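Local atomic coordinates of sensor protein (PDB entry 3BY9), a protein that probably senses C4-dicarboxylates such as succinate through this periplasmic domain of the histidine kinase DctB and passes the signal on by histidine phosphorylation. Residues A[6-11]-A[237-242]. Residues are numbered along the deposited sequence; the frame is centred on the assembly and turned at random.
Sequences QALLNE and DYIVSS. With CA (calcium ion), chain D.
The long N-terminal helix 5-27 lies against the second, probably membrane-proximal, sheet of the DctB sensor domain, and here Leu-8 and Leu-9 on its first turns meet Ile-239 and Ser-241 of strand 238-245. The two segments run at 38° to each other, their axes 9.1 Å apart at closest approach. Ile-239 takes part in both apolar pairs, each through a different branch. Its CD1 reaches CD2 of Leu-8 at 3.7 Å, while CG2 meets CD2 of Leu-9, whose side chain crosses that of Ile-239 at about a right angle. The leucines come from consecutive helix positions and differ in their first torsion: Leu-8 holds CG anti to the backbone N (chi1 175°), whereas Leu-9 turns CG beside its N (-68°), which carries CD2 in toward the strand.

Strand 238-245 is an inner strand of a four-stranded antiparallel sheet, between 223-226 and 250-257. This is the second of two PAS-like α/β units, an arrangement consistent with the tandem PDC (PhoQ-DcuS-CitA) sensor domains, and it is distinct from the unit whose residues bind succinate. Ile-239 and Ser-241, two apart on the strand, both direct CB toward the helix, and Val-240 between them faces away. Ser-241 OG lies against the methyl CD2 of Leu-9 and is joined to the helix by a water, which donates to Leu-9 O at 2.7 Å and is also hydrogen-bonded to Ser-241 OG, bridging two buried residues without a direct bond.

Just before the strand, Asp-237 OD1 binds a calcium ion at 2.5 Å, together with Lys-258 O and four waters. One of these waters donates to Asp-237 OD2 at 2.8 Å and another to Asp-237 O, tying both the carboxylate and the backbone to the ion's hydration shell.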
loop_
_atom_site.group_PDB
_atom_site.type_symbol
_atom_site.label_atom_id
_atom_site.label_comp_id
_atom_site.label_asym_id
_atom_site.label_seq_id
_atom_site.Cartn_x
_atom_site.Cartn_y
_atom_site.Cartn_z
ATOM N N GLN A 6 -29.097 10.830 -10.034
ATOM C CA GLN A 6 -28.780 9.563 -10.709
ATOM C C GLN A 6 -27.651 9.745 -11.728
ATOM O O GLN A 6 -26.779 8.895 -11.869
ATOM C CB GLN A 6 -30.032 8.969 -11.396
ATOM C CG GLN A 6 -29.795 7.555 -11.975
ATOM C CD GLN A 6 -29.438 6.543 -10.897
ATOM O OE1 GLN A 6 -30.195 6.344 -9.966
ATOM N NE2 GLN A 6 -28.261 5.882 -11.032
ATOM N N ALA A 7 -27.652 10.868 -12.438
ATOM C CA ALA A 7 -26.622 11.131 -13.425
ATOM C C ALA A 7 -25.243 11.224 -12.738
ATOM O O ALA A 7 -24.245 10.768 -13.283
ATOM C CB ALA A 7 -26.934 12.428 -14.185
ATOM N N LEU A 8 -25.213 11.785 -11.540
ATOM C CA LEU A 8 -23.955 11.887 -10.812
ATOM C C LEU A 8 -23.510 10.462 -10.417
ATOM O O LEU A 8 -22.343 10.108 -10.549
ATOM C CB LEU A 8 -24.151 12.742 -9.575
ATOM C CG LEU A 8 -22.931 12.846 -8.624
ATOM C CD1 LEU A 8 -21.704 13.373 -9.411
ATOM C CD2 LEU A 8 -23.257 13.801 -7.485
ATOM N N LEU A 9 -24.447 9.632 -9.937
ATOM C CA LEU A 9 -24.035 8.269 -9.573
ATOM C C LEU A 9 -23.522 7.533 -10.802
ATOM O O LEU A 9 -22.620 6.691 -10.712
ATOM C CB LEU A 9 -25.244 7.482 -9.014
ATOM C CG LEU A 9 -25.739 7.993 -7.667
ATOM C CD1 LEU A 9 -26.986 7.137 -7.280
ATOM C CD2 LEU A 9 -24.617 7.813 -6.597
ATOM N N ASN A 10 -24.114 7.817 -11.963
ATOM C CA ASN A 10 -23.671 7.140 -13.188
ATOM C C ASN A 10 -22.262 7.570 -13.525
ATOM O O ASN A 10 -21.433 6.733 -13.933
ATOM C CB ASN A 10 -24.624 7.468 -14.347
ATOM C CG ASN A 10 -26.002 6.816 -14.167
ATOM O OD1 ASN A 10 -26.193 5.935 -13.313
ATOM N ND2 ASN A 10 -26.961 7.241 -14.972
ATOM N N GLU A 11 -21.983 8.862 -13.392
ATOM C CA GLU A 11 -20.640 9.396 -13.675
ATOM C C GLU A 11 -19.645 8.823 -12.671
ATOM O O GLU A 11 -18.511 8.505 -13.019
ATOM C CB GLU A 11 -20.644 10.930 -13.580
ATOM C CG GLU A 11 -19.248 11.586 -13.744
ATOM C CD GLU A 11 -18.489 11.191 -15.038
ATOM O OE1 GLU A 11 -19.063 10.653 -16.015
ATOM O OE2 GLU A 11 -17.267 11.444 -15.082
ATOM N N ASP A 237 -21.385 17.365 3.732
ATOM C CA ASP A 237 -21.877 16.050 3.350
ATOM C C ASP A 237 -21.575 15.750 1.904
ATOM O O ASP A 237 -21.401 16.650 1.069
ATOM C CB ASP A 237 -23.352 15.884 3.654
ATOM C CG ASP A 237 -24.209 16.987 3.071
ATOM O OD1 ASP A 237 -23.661 18.041 2.656
ATOM O OD2 ASP A 237 -25.434 16.783 3.043
ATOM N N TYR A 238 -21.506 14.462 1.610
ATOM C CA TYR A 238 -21.120 13.995 0.279
ATOM C C TYR A 238 -21.929 12.864 -0.256
ATOM O O TYR A 238 -22.412 12.049 0.517
ATOM C CB TYR A 238 -19.683 13.440 0.330
ATOM C CG TYR A 238 -18.646 14.514 0.502
ATOM C CD1 TYR A 238 -17.983 15.030 -0.589
ATOM C CD2 TYR A 238 -18.398 15.058 1.761
ATOM C CE1 TYR A 238 -17.077 16.073 -0.473
ATOM C CE2 TYR A 238 -17.490 16.141 1.898
ATOM C CZ TYR A 238 -16.841 16.625 0.773
ATOM O OH TYR A 238 -15.965 17.682 0.885
ATOM N N ILE A 239 -22.009 12.794 -1.581
ATOM C CA ILE A 239 -22.615 11.616 -2.230
ATOM C C ILE A 239 -21.349 10.735 -2.522
ATOM O O ILE A 239 -20.401 11.200 -3.130
ATOM C CB ILE A 239 -23.326 11.988 -3.531
ATOM C CG1 ILE A 239 -24.560 12.845 -3.165
ATOM C CG2 ILE A 239 -23.774 10.670 -4.327
ATOM C CD1 ILE A 239 -25.152 13.584 -4.356
ATOM N N VAL A 240 -21.369 9.460 -2.122
ATOM C CA VAL A 240 -20.145 8.639 -2.218
ATOM C C VAL A 240 -20.386 7.316 -2.906
ATOM O O VAL A 240 -21.341 6.616 -2.539
ATOM C CB VAL A 240 -19.625 8.311 -0.794
ATOM C CG1 VAL A 240 -18.307 7.607 -0.872
ATOM C CG2 VAL A 240 -19.413 9.612 0.018
ATOM N N SER A 241 -19.598 7.015 -3.937
ATOM C CA SER A 241 -19.721 5.711 -4.605
ATOM C C SER A 241 -18.460 4.936 -4.310
ATOM O O SER A 241 -17.359 5.487 -4.329
ATOM C CB SER A 241 -19.922 5.877 -6.104
ATOM O OG SER A 241 -21.188 6.533 -6.284
ATOM N N SER A 242 -18.601 3.622 -4.087
ATOM C CA SER A 242 -17.423 2.852 -3.665
ATOM C C SER A 242 -17.276 1.597 -4.468
ATOM O O SER A 242 -18.272 1.001 -4.908
ATOM C CB SER A 242 -17.540 2.467 -2.173
ATOM O OG SER A 242 -17.647 3.659 -1.380
HETATM CA CA CA D . -24.115 20.130 1.452
HETATM O O HOH W 1 -22.216 5.240 -8.470
HETATM O O HOH W 2 -26.309 19.174 1.898
HETATM O O HOH W 3 -21.530 19.548 1.221
HETATM O O HOH W 4 -22.648 22.095 0.762
HETATM O O HOH W 5 -24.152 21.115 3.636
#